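Local coordinates for protein tryptophan synthase alpha chain (Campylobacter jejuni, PDB 3THA) that probably catalyses, as the alpha subunit of tryptophan synthase, the aldol cleavage of indoleglycerol phosphate to indole and glyceraldehyde 3-phosphate, at residues 24-27 with 28-31; 147-150 with 151-154; 188-191 with 192-195; 208-211 with 212-215. All coordinates share one frame; numbering follows the deposited sequence.

Interaction 1 (24-27 with 28-31); sequences YPNL and QTSE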
loop_
_atom_site.group_PDB
_atom_site.type_symbol
_atom_site.label_atom_id
_atom_site.label_comp_id
_atom_site.label_asym_id
_atom_site.label_seq_id
_atom_site.Cartn_x
_atom_site.Cartn_y
_atom_site.Cartn_z
ATOM N N TYR B 24 9.459 -7.529 -12.524
ATOM C CA TYR B 24 9.365 -8.669 -11.667
ATOM C C TYR B 24 9.066 -9.962 -12.463
ATOM O O TYR B 24 8.016 -10.042 -13.110
ATOM C CB TYR B 24 8.254 -8.441 -10.628
ATOM C CG TYR B 24 8.031 -9.670 -9.774
ATOM C CD1 TYR B 24 9.045 -10.146 -8.945
ATOM C CD2 TYR B 24 6.828 -10.389 -9.824
ATOM C CE1 TYR B 24 8.857 -11.292 -8.150
ATOM C CE2 TYR B 24 6.650 -11.545 -9.048
ATOM C CZ TYR B 24 7.653 -11.974 -8.210
ATOM O OH TYR B 24 7.497 -13.110 -7.434
ATOM N N PRO B 25 9.944 -10.984 -12.383
ATOM C CA PRO B 25 11.146 -11.091 -11.580
ATOM C C PRO B 25 12.349 -10.405 -12.211
ATOM O O PRO B 25 13.425 -10.349 -11.578
ATOM C CB PRO B 25 11.390 -12.606 -11.489
ATOM C CG PRO B 25 10.457 -13.238 -12.507
ATOM C CD PRO B 25 9.815 -12.137 -13.290
ATOM N N ASN B 26 12.171 -9.925 -13.449
ATOM C CA ASN B 26 13.119 -9.059 -14.122
ATOM C C ASN B 26 12.451 -8.348 -15.303
ATOM O O ASN B 26 11.318 -8.668 -15.671
ATOM C CB ASN B 26 14.457 -9.759 -14.484
ATOM C CG ASN B 26 14.277 -11.046 -15.291
ATOM O OD1 ASN B 26 13.410 -11.126 -16.154
ATOM N ND2 ASN B 26 15.132 -12.041 -15.039
ATOM N N LEU B 27 13.133 -7.347 -15.846
ATOM C CA LEU B 27 12.578 -6.496 -16.853
ATOM C C LEU B 27 12.352 -7.275 -18.136
ATOM O O LEU B 27 11.347 -7.091 -18.824
ATOM C CB LEU B 27 13.518 -5.315 -17.106
ATOM C CG LEU B 27 12.854 -4.098 -17.784
ATOM C CD1 LEU B 27 11.539 -3.657 -17.066
ATOM C CD2 LEU B 27 13.862 -2.908 -17.921
ATOM N N GLN B 28 13.270 -8.178 -18.447
ATOM C CA GLN B 28 13.148 -8.929 -19.680
ATOM C C GLN B 28 11.880 -9.794 -19.707
ATOM O O GLN B 28 11.297 -10.010 -20.773
ATOM C CB GLN B 28 14.397 -9.755 -19.955
ATOM C CG GLN B 28 14.300 -10.611 -21.220
ATOM C CD GLN B 28 13.952 -9.818 -22.489
ATOM O OE1 GLN B 28 14.496 -8.737 -22.731
ATOM N NE2 GLN B 28 13.056 -10.368 -23.305
ATOM N N THR B 29 11.432 -10.253 -18.543
ATOM C CA THR B 29 10.193 -11.054 -18.455
ATOM C C THR B 29 8.957 -10.171 -18.617
ATOM O O THR B 29 7.926 -10.619 -19.135
ATOM C CB THR B 29 10.079 -11.776 -17.127
ATOM O OG1 THR B 29 11.357 -12.334 -16.772
ATOM C CG2 THR B 29 8.966 -12.901 -17.177
ATOM N N SER B 30 9.076 -8.932 -18.139
ATOM C CA SER B 30 8.034 -7.912 -18.299
ATOM C C SER B 30 7.957 -7.555 -19.784
ATOM O O SER B 30 6.879 -7.553 -20.353
ATOM C CB SER B 30 8.286 -6.695 -17.375
ATOM O OG SER B 30 7.839 -6.952 -16.033
ATOM N N GLU B 31 9.109 -7.341 -20.418
ATOM C CA GLU B 31 9.179 -7.138 -21.874
ATOM C C GLU B 31 8.571 -8.294 -22.691
ATOM O O GLU B 31 7.760 -8.098 -23.562
ATOM C CB GLU B 31 10.624 -6.876 -22.327
ATOM C CG GLU B 31 10.752 -6.621 -23.859
ATOM C CD GLU B 31 11.964 -5.772 -24.249
ATOM O OE1 GLU B 31 12.475 -5.033 -23.388
ATOM O OE2 GLU B 31 12.413 -5.839 -25.418
#

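Interaction 2 (147-150 with 151-154); sequences LVSV and TTPK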
loop_
_atom_site.group_PDB
_atom_site.type_symbol
_atom_site.label_atom_id
_atom_site.label_comp_id
_atom_site.label_asym_id
_atom_site.label_seq_id
_atom_site.Cartn_x
_atom_site.Cartn_y
_atom_site.Cartn_z
ATOM N N LEU B 147 -12.052 6.028 -7.890
ATOM C CA LEU B 147 -12.276 4.873 -7.068
ATOM C C LEU B 147 -13.479 5.053 -6.225
ATOM O O LEU B 147 -13.652 6.115 -5.655
ATOM C CB LEU B 147 -11.091 4.670 -6.128
ATOM C CG LEU B 147 -9.968 3.818 -6.680
ATOM C CD1 LEU B 147 -9.478 4.303 -8.078
ATOM C CD2 LEU B 147 -8.860 3.838 -5.676
ATOM N N VAL B 148 -14.317 4.033 -6.113
ATOM C CA VAL B 148 -15.417 4.077 -5.161
ATOM C C VAL B 148 -15.525 2.728 -4.461
ATOM O O VAL B 148 -15.065 1.737 -5.014
ATOM C CB VAL B 148 -16.774 4.514 -5.806
ATOM C CG1 VAL B 148 -16.551 5.509 -6.930
ATOM C CG2 VAL B 148 -17.577 3.338 -6.300
ATOM N N SER B 149 -16.101 2.701 -3.253
ATOM C CA SER B 149 -16.375 1.468 -2.530
ATOM C C SER B 149 -17.840 1.252 -2.398
ATOM O O SER B 149 -18.668 2.122 -2.725
ATOM C CB SER B 149 -15.857 1.578 -1.120
ATOM O OG SER B 149 -14.554 2.115 -1.144
ATOM N N VAL B 150 -18.173 0.098 -1.855
ATOM C CA VAL B 150 -19.540 -0.254 -1.578
ATOM C C VAL B 150 -20.112 0.692 -0.509
ATOM O O VAL B 150 -21.328 0.904 -0.432
ATOM C CB VAL B 150 -19.631 -1.768 -1.194
ATOM C CG1 VAL B 150 -20.895 -2.091 -0.417
ATOM C CG2 VAL B 150 -19.565 -2.632 -2.435
ATOM N N THR B 151 -19.228 1.294 0.283
ATOM C CA THR B 151 -19.651 2.105 1.431
ATOM C C THR B 151 -19.592 3.605 1.187
ATOM O O THR B 151 -20.026 4.367 2.037
ATOM C CB THR B 151 -18.694 1.892 2.613
ATOM O OG1 THR B 151 -17.362 2.094 2.139
ATOM C CG2 THR B 151 -18.829 0.495 3.206
ATOM N N THR B 152 -18.992 4.029 0.083
ATOM C CA THR B 152 -18.881 5.443 -0.221
ATOM C C THR B 152 -20.280 5.970 -0.317
ATOM O O THR B 152 -21.078 5.370 -1.015
ATOM C CB THR B 152 -18.177 5.715 -1.552
ATOM O OG1 THR B 152 -16.869 5.147 -1.518
ATOM C CG2 THR B 152 -18.035 7.205 -1.778
ATOM N N PRO B 153 -20.594 7.052 0.433
ATOM C CA PRO B 153 -21.921 7.677 0.464
ATOM C C PRO B 153 -22.506 7.958 -0.905
ATOM O O PRO B 153 -21.780 8.349 -1.823
ATOM C CB PRO B 153 -21.668 8.998 1.199
ATOM C CG PRO B 153 -20.585 8.659 2.180
ATOM C CD PRO B 153 -19.695 7.643 1.443
ATOM N N LYS B 154 -23.815 7.766 -1.039
ATOM C CA LYS B 154 -24.494 7.995 -2.325
ATOM C C LYS B 154 -24.107 9.349 -2.904
ATOM O O LYS B 154 -23.635 9.406 -4.031
ATOM C CB LYS B 154 -26.024 7.861 -2.228
ATOM C CG LYS B 154 -26.682 7.745 -3.608
ATOM C CD LYS B 154 -28.125 8.193 -3.623
ATOM C CE LYS B 154 -29.066 7.095 -3.114
ATOM N NZ LYS B 154 -30.276 7.720 -2.525
#

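Interaction 3 (188-191 with 192-195); sequences QDKV and KEIR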
loop_
_atom_site.group_PDB
_atom_site.type_symbol
_atom_site.label_atom_id
_atom_site.label_comp_id
_atom_site.label_asym_id
_atom_site.label_seq_id
_atom_site.Cartn_x
_atom_site.Cartn_y
_atom_site.Cartn_z
ATOM N N GLN B 188 -23.986 -5.469 -6.775
ATOM C CA GLN B 188 -24.949 -5.160 -7.808
ATOM C C GLN B 188 -25.821 -3.952 -7.452
ATOM O O GLN B 188 -26.261 -3.220 -8.358
ATOM C CB GLN B 188 -25.806 -6.382 -8.114
ATOM C CG GLN B 188 -25.198 -7.308 -9.163
ATOM C CD GLN B 188 -26.023 -8.559 -9.392
ATOM O OE1 GLN B 188 -26.495 -9.198 -8.447
ATOM N NE2 GLN B 188 -26.196 -8.920 -10.648
ATOM N N ASP B 189 -26.054 -3.737 -6.147
ATOM C CA ASP B 189 -26.721 -2.505 -5.690
ATOM C C ASP B 189 -25.857 -1.306 -5.934
ATOM O O ASP B 189 -26.333 -0.295 -6.443
ATOM C CB ASP B 189 -27.071 -2.538 -4.206
ATOM C CG ASP B 189 -28.505 -2.963 -3.953
ATOM O OD1 ASP B 189 -28.935 -3.994 -4.518
ATOM O OD2 ASP B 189 -29.201 -2.250 -3.193
ATOM N N LYS B 190 -24.578 -1.407 -5.584
ATOM C CA LYS B 190 -23.709 -0.249 -5.741
ATOM C C LYS B 190 -23.503 0.117 -7.224
ATOM O O LYS B 190 -23.489 1.309 -7.592
ATOM C CB LYS B 190 -22.391 -0.428 -4.985
ATOM C CG LYS B 190 -21.638 0.872 -4.769
ATOM C CD LYS B 190 -22.470 1.756 -3.820
ATOM C CE LYS B 190 -21.719 2.991 -3.415
ATOM N NZ LYS B 190 -22.469 3.734 -2.407
ATOM N N VAL B 191 -23.386 -0.901 -8.068
ATOM C CA VAL B 191 -23.311 -0.737 -9.524
ATOM C C VAL B 191 -24.516 0.008 -10.109
ATOM O O VAL B 191 -24.340 1.026 -10.792
ATOM C CB VAL B 191 -23.110 -2.119 -10.219
ATOM C CG1 VAL B 191 -23.511 -2.072 -11.676
ATOM C CG2 VAL B 191 -21.660 -2.596 -10.036
ATOM N N LYS B 192 -25.723 -0.481 -9.821
ATOM C CA LYS B 192 -26.954 0.213 -10.161
ATOM C C LYS B 192 -26.897 1.703 -9.768
ATOM O O LYS B 192 -27.230 2.594 -10.563
ATOM C CB LYS B 192 -28.125 -0.474 -9.452
ATOM C CG LYS B 192 -29.533 -0.092 -10.013
ATOM C CD LYS B 192 -30.674 -0.826 -9.357
ATOM C CE LYS B 192 -31.777 -1.048 -10.392
ATOM N NZ LYS B 192 -33.167 -1.135 -9.837
ATOM N N GLU B 193 -26.454 1.973 -8.543
ATOM C CA GLU B 193 -26.380 3.319 -8.017
ATOM C C GLU B 193 -25.435 4.174 -8.867
ATOM O O GLU B 193 -25.788 5.286 -9.269
ATOM C CB GLU B 193 -25.938 3.270 -6.544
ATOM C CG GLU B 193 -25.711 4.624 -5.902
ATOM C CD GLU B 193 -25.337 4.542 -4.443
ATOM O OE1 GLU B 193 -24.230 4.972 -4.094
ATOM O OE2 GLU B 193 -26.149 4.079 -3.628
ATOM N N ILE B 194 -24.242 3.654 -9.145
ATOM C CA ILE B 194 -23.280 4.364 -9.956
ATOM C C ILE B 194 -23.875 4.580 -11.332
ATOM O O ILE B 194 -23.809 5.694 -11.872
ATOM C CB ILE B 194 -21.982 3.588 -10.101
ATOM C CG1 ILE B 194 -21.432 3.240 -8.725
ATOM C CG2 ILE B 194 -20.963 4.401 -10.895
ATOM C CD1 ILE B 194 -20.403 2.148 -8.713
ATOM N N ARG B 195 -24.472 3.528 -11.895
ATOM C CA ARG B 195 -25.095 3.646 -13.206
ATOM C C ARG B 195 -26.017 4.847 -13.286
ATOM O O ARG B 195 -26.005 5.552 -14.294
ATOM C CB ARG B 195 -25.826 2.368 -13.625
ATOM C CG ARG B 195 -25.075 1.623 -14.699
ATOM C CD ARG B 195 -25.267 0.118 -14.632
ATOM N NE ARG B 195 -24.133 -0.556 -15.278
ATOM C CZ ARG B 195 -23.911 -1.870 -15.289
ATOM N NH1 ARG B 195 -24.752 -2.718 -14.686
ATOM N NH2 ARG B 195 -22.829 -2.334 -15.916
#

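Interaction 4 (208-211 with 212-215); sequences IQNN and QDVK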
loop_
_atom_site.group_PDB
_atom_site.type_symbol
_atom_site.label_atom_id
_atom_site.label_comp_id
_atom_site.label_asym_id
_atom_site.label_seq_id
_atom_site.Cartn_x
_atom_site.Cartn_y
_atom_site.Cartn_z
ATOM N N ILE B 208 -10.280 -10.769 -5.945
ATOM C CA ILE B 208 -10.465 -11.757 -6.992
ATOM C C ILE B 208 -9.205 -12.627 -7.053
ATOM O O ILE B 208 -8.076 -12.102 -7.085
ATOM C CB ILE B 208 -10.835 -11.082 -8.348
ATOM C CG1 ILE B 208 -11.880 -9.975 -8.095
ATOM C CG2 ILE B 208 -11.313 -12.126 -9.370
ATOM C CD1 ILE B 208 -12.589 -9.463 -9.305
ATOM N N GLN B 209 -9.414 -13.949 -7.054
ATOM C CA GLN B 209 -8.328 -14.925 -6.873
ATOM C C GLN B 209 -8.384 -16.153 -7.780
ATOM O O GLN B 209 -7.391 -16.520 -8.410
ATOM C CB GLN B 209 -8.290 -15.407 -5.415
ATOM C CG GLN B 209 -7.497 -14.502 -4.476
ATOM C CD GLN B 209 -7.222 -15.164 -3.140
ATOM O OE1 GLN B 209 -7.912 -14.887 -2.149
ATOM N NE2 GLN B 209 -6.221 -16.064 -3.105
ATOM N N ASN B 210 -9.541 -16.799 -7.794
ATOM C CA ASN B 210 -9.790 -17.999 -8.573
ATOM C C ASN B 210 -10.453 -17.605 -9.906
ATOM O O ASN B 210 -10.576 -16.416 -10.181
ATOM C CB ASN B 210 -10.661 -18.926 -7.701
ATOM C CG ASN B 210 -11.748 -19.662 -8.487
ATOM O OD1 ASN B 210 -12.757 -19.067 -8.869
ATOM N ND2 ASN B 210 -11.559 -20.976 -8.698
ATOM N N ASN B 211 -10.889 -18.594 -10.698
ATOM C CA ASN B 211 -11.583 -18.376 -11.977
ATOM C C ASN B 211 -13.109 -18.333 -11.930
ATOM O O ASN B 211 -13.706 -17.474 -12.557
ATOM C CB ASN B 211 -11.156 -19.413 -13.031
ATOM C CG ASN B 211 -12.011 -19.347 -14.292
ATOM O OD1 ASN B 211 -12.868 -20.197 -14.515
ATOM N ND2 ASN B 211 -11.806 -18.313 -15.101
ATOM N N GLN B 212 -13.750 -19.287 -11.252
ATOM C CA GLN B 212 -15.223 -19.249 -11.085
ATOM C C GLN B 212 -15.563 -17.999 -10.221
ATOM O O GLN B 212 -16.692 -17.517 -10.221
ATOM C CB GLN B 212 -15.835 -20.565 -10.490
ATOM C CG GLN B 212 -15.063 -21.937 -10.670
ATOM C CD GLN B 212 -15.349 -22.736 -11.979
ATOM O OE1 GLN B 212 -15.352 -22.170 -13.080
ATOM N NE2 GLN B 212 -15.541 -24.073 -11.850
ATOM N N ASP B 213 -14.527 -17.510 -9.524
ATOM C CA ASP B 213 -14.462 -16.283 -8.720
ATOM C C ASP B 213 -14.476 -15.095 -9.689
ATOM O O ASP B 213 -14.818 -13.997 -9.308
ATOM C CB ASP B 213 -13.105 -16.282 -7.987
ATOM C CG ASP B 213 -13.145 -15.718 -6.559
ATOM O OD1 ASP B 213 -14.087 -15.950 -5.786
ATOM O OD2 ASP B 213 -12.144 -15.083 -6.177
ATOM N N VAL B 214 -14.054 -15.306 -10.933
ATOM C CA VAL B 214 -14.134 -14.222 -11.901
ATOM C C VAL B 214 -15.362 -14.370 -12.767
ATOM O O VAL B 214 -15.907 -13.371 -13.221
ATOM C CB VAL B 214 -12.833 -13.998 -12.750
ATOM C CG1 VAL B 214 -11.643 -14.612 -12.085
ATOM C CG2 VAL B 214 -12.990 -14.467 -14.184
ATOM N N LYS B 215 -15.822 -15.602 -12.968
ATOM C CA LYS B 215 -17.021 -15.804 -13.769
ATOM C C LYS B 215 -18.263 -15.275 -13.033
ATOM O O LYS B 215 -19.314 -15.058 -13.651
ATOM C CB LYS B 215 -17.169 -17.258 -14.230
ATOM C CG LYS B 215 -16.524 -17.542 -15.597
ATOM C CD LYS B 215 -16.645 -19.018 -16.003
ATOM C CE LYS B 215 -16.289 -19.195 -17.489
ATOM N NZ LYS B 215 -15.552 -20.462 -17.832
#

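Interaction 1 (24-27 with 28-31)
Asn26 meets Thr29 where an extended backbone turns into a helix: phi and psi go from -162° and 168° at Asn26 to helical values at Leu27 and beyond, placing Asn26 at the N-cap. The first strong helical bond runs from Glu31 N to Leu27 O at 2.8 Å and is almost straight. One residue earlier, Asn26 O receives only weak bonds, from Thr29 N and Ser30 N, each at 3.3 Å.

The cap itself comes from the Asn26 side chain. With CG set between its own N and carbonyl carbon (chi1 54°), the amide folds over the first turn, and OD1 accepts from Thr29 N at 3.2 Å, the donor lying in the carbonyl plane. Thr29 answers with its side chain, which crosses that of Asn26 at about a right angle. Its OG1 sits beside Thr29 N and donates to the same OD1; the modelled 2.5 Å between Thr29 OG1 and Asn26 OD1 is very short, and that exact length is doubtful. If this contact holds, one amide oxygen takes both a backbone N-H and a hydroxyl. Pro25, which follows a cis peptide bond, brings its CD to 3.8 Å from Thr29 OG1, so the hydroxyl is flanked by the proline ring as well. Ser30 turns its OG to Gly23 N, just upstream.

The capped turn joins barrel strand 15-21 to helix 27-35. Tyr24 packs on helix 60-70 through Ala64 and Ile67, Leu27 reaches Ser77 and Leu81 on helix 75-83, and Glu31 forms a salt bridge with Arg84.

Interaction 2 (147-150 with 151-154)
Thr152 points its hydroxyl back at the backbone of Ser149, and that pair holds the bend together. OG1 stands beside Thr152 N, opposite the carbonyl carbon (chi1 -59°), which turns it toward the end of the strand; there it accepts from Ser149 N at 3.1 Å in a nearly straight bond, 167° at the hydrogen. The return bond, Thr152 N to Ser149 O, is weak at 3.4 Å. Ser149 therefore gives its N-H to a side chain and its carbonyl to a backbone donor of the same threonine.

Ser149 CB touches both threonine hydroxyls, which approach it from directions roughly a right angle apart. It lies 3.6 Å from Thr151 OG1 and 3.7 Å from Thr152 OG1. Thr151 holds its hydroxyl in the tight place between its own N and carbonyl carbon, which brings it over that CB. Val148 is more distant, its CB 4.3 Å from Thr152 OG1. Val150 heads the other way and packs on Ile186 and Leu187 of helix 180-195.

Several of these residues also face the second subunit: Leu147 packs on its Ile55, Ser149 on its Asp53 and Thr151 on its Asp70. The helical backbone angles of Val150 and Thr151 make residues 149-152 a type I beta turn, closed a second time by the threonine hydroxyl, at the C-terminal end of strand 143-148, where the TIM barrel passes into the loop before helix 154-161.

Interaction 3 (188-191 with 192-195)
Lys190 and Glu193, three residues apart on one helix, meet in a salt bridge with NZ 2.7 Å from OE1. Lys190 CG is anti to the backbone N and the chain bends at chi2 (66°), which swings the ammonium across to an extended glutamate; it meets OE1 from above the carboxylate plane, about 36° out of it. Lys190 CE rests against the same oxygen at 3.3 Å. NZ also donates to Thr152 O, so it is shared between a carboxylate and a loop carbonyl.

On another side of the turn, Val191 and Arg195 lie alongside, pointing the same way. Val191 CG1 covers one face of the guanidinium near its rim, 3.3 Å from NH1, while NH2 makes a salt bridge with Asp222.

Four successive helical bonds set the spacing of these side chains, the tightest being Arg195 N to Val191 O at 2.7 Å and Ile194 N to Lys190 O at 2.9 Å. Farther out, Val191 and Ile194 pack on Ile202, and Ile194 also on Ile168 and Val157. This is the last part of helix 180-195, the crossover helix of a right-handed beta-alpha-beta unit between strands 168-171 and 202-205 of the TIM barrel.

Interaction 4 (208-211 with 212-215)
Asn210 and Asp213 meet at a capped helix start, in the loop that leads from strand 202-205 of the TIM barrel into the short helix 212-217. Two side-chain-to-backbone bonds run in opposite directions. Asn210 OD1 accepts from Asp213 N, a capping bond whose modelled 2.4 Å is too short to take at face value. In return Asp213 OD2 accepts from Gln209 N at 3.1 Å, using its anti lone pair, so the carboxylate reaches back past the cap to hold the loop. The other oxygen of Asp213, OD1, makes a salt bridge with Arg216, one residue beyond the segment, and the two bonds together should fix the rotation of the carboxylate.

The apolar part is small. Ile208 CG2 touches Val214 CG1 at 3.7 Å, the two side chains crossing at about a right angle, and both pack on Val224 of the neighbouring strand 223-226. Ile208 also lies near the predicted catalytic centre, its side chain about 10 Å from that of Glu46.

Asn211 starts the helical backbone bonding. Its side-chain ND2 donates to Ile249 O near the C-terminus of the chain. Its carbonyl oxygen takes two N-H groups: Lys215 N lies in the carbonyl plane, 2.9 Å from Asn211 O, whereas Val214 N, 2.7 Å from that oxygen, stands well above the plane.

All four contacts lie on the outer part of one eight-stranded parallel TIM barrel and follow one another along the chain. Interactions 1, 2 and 4 span the passage from strands 15-21, 143-148 and 202-205 to the next helix, at the C-terminal strand ends where TIM barrels carry their active sites; interaction 3 lies at the end of helix 180-195, in the outer layer. Interactions 2 and 3 are neighbours, centres about 10 Å apart, and touch through Thr152 and Lys190, which join loop to helix. Interaction 1 lies across the barrel, its centre about 35 Å from that of interaction 2. Interaction 4 touches none of the others; its nearest atoms are about 10 Å from interaction 3.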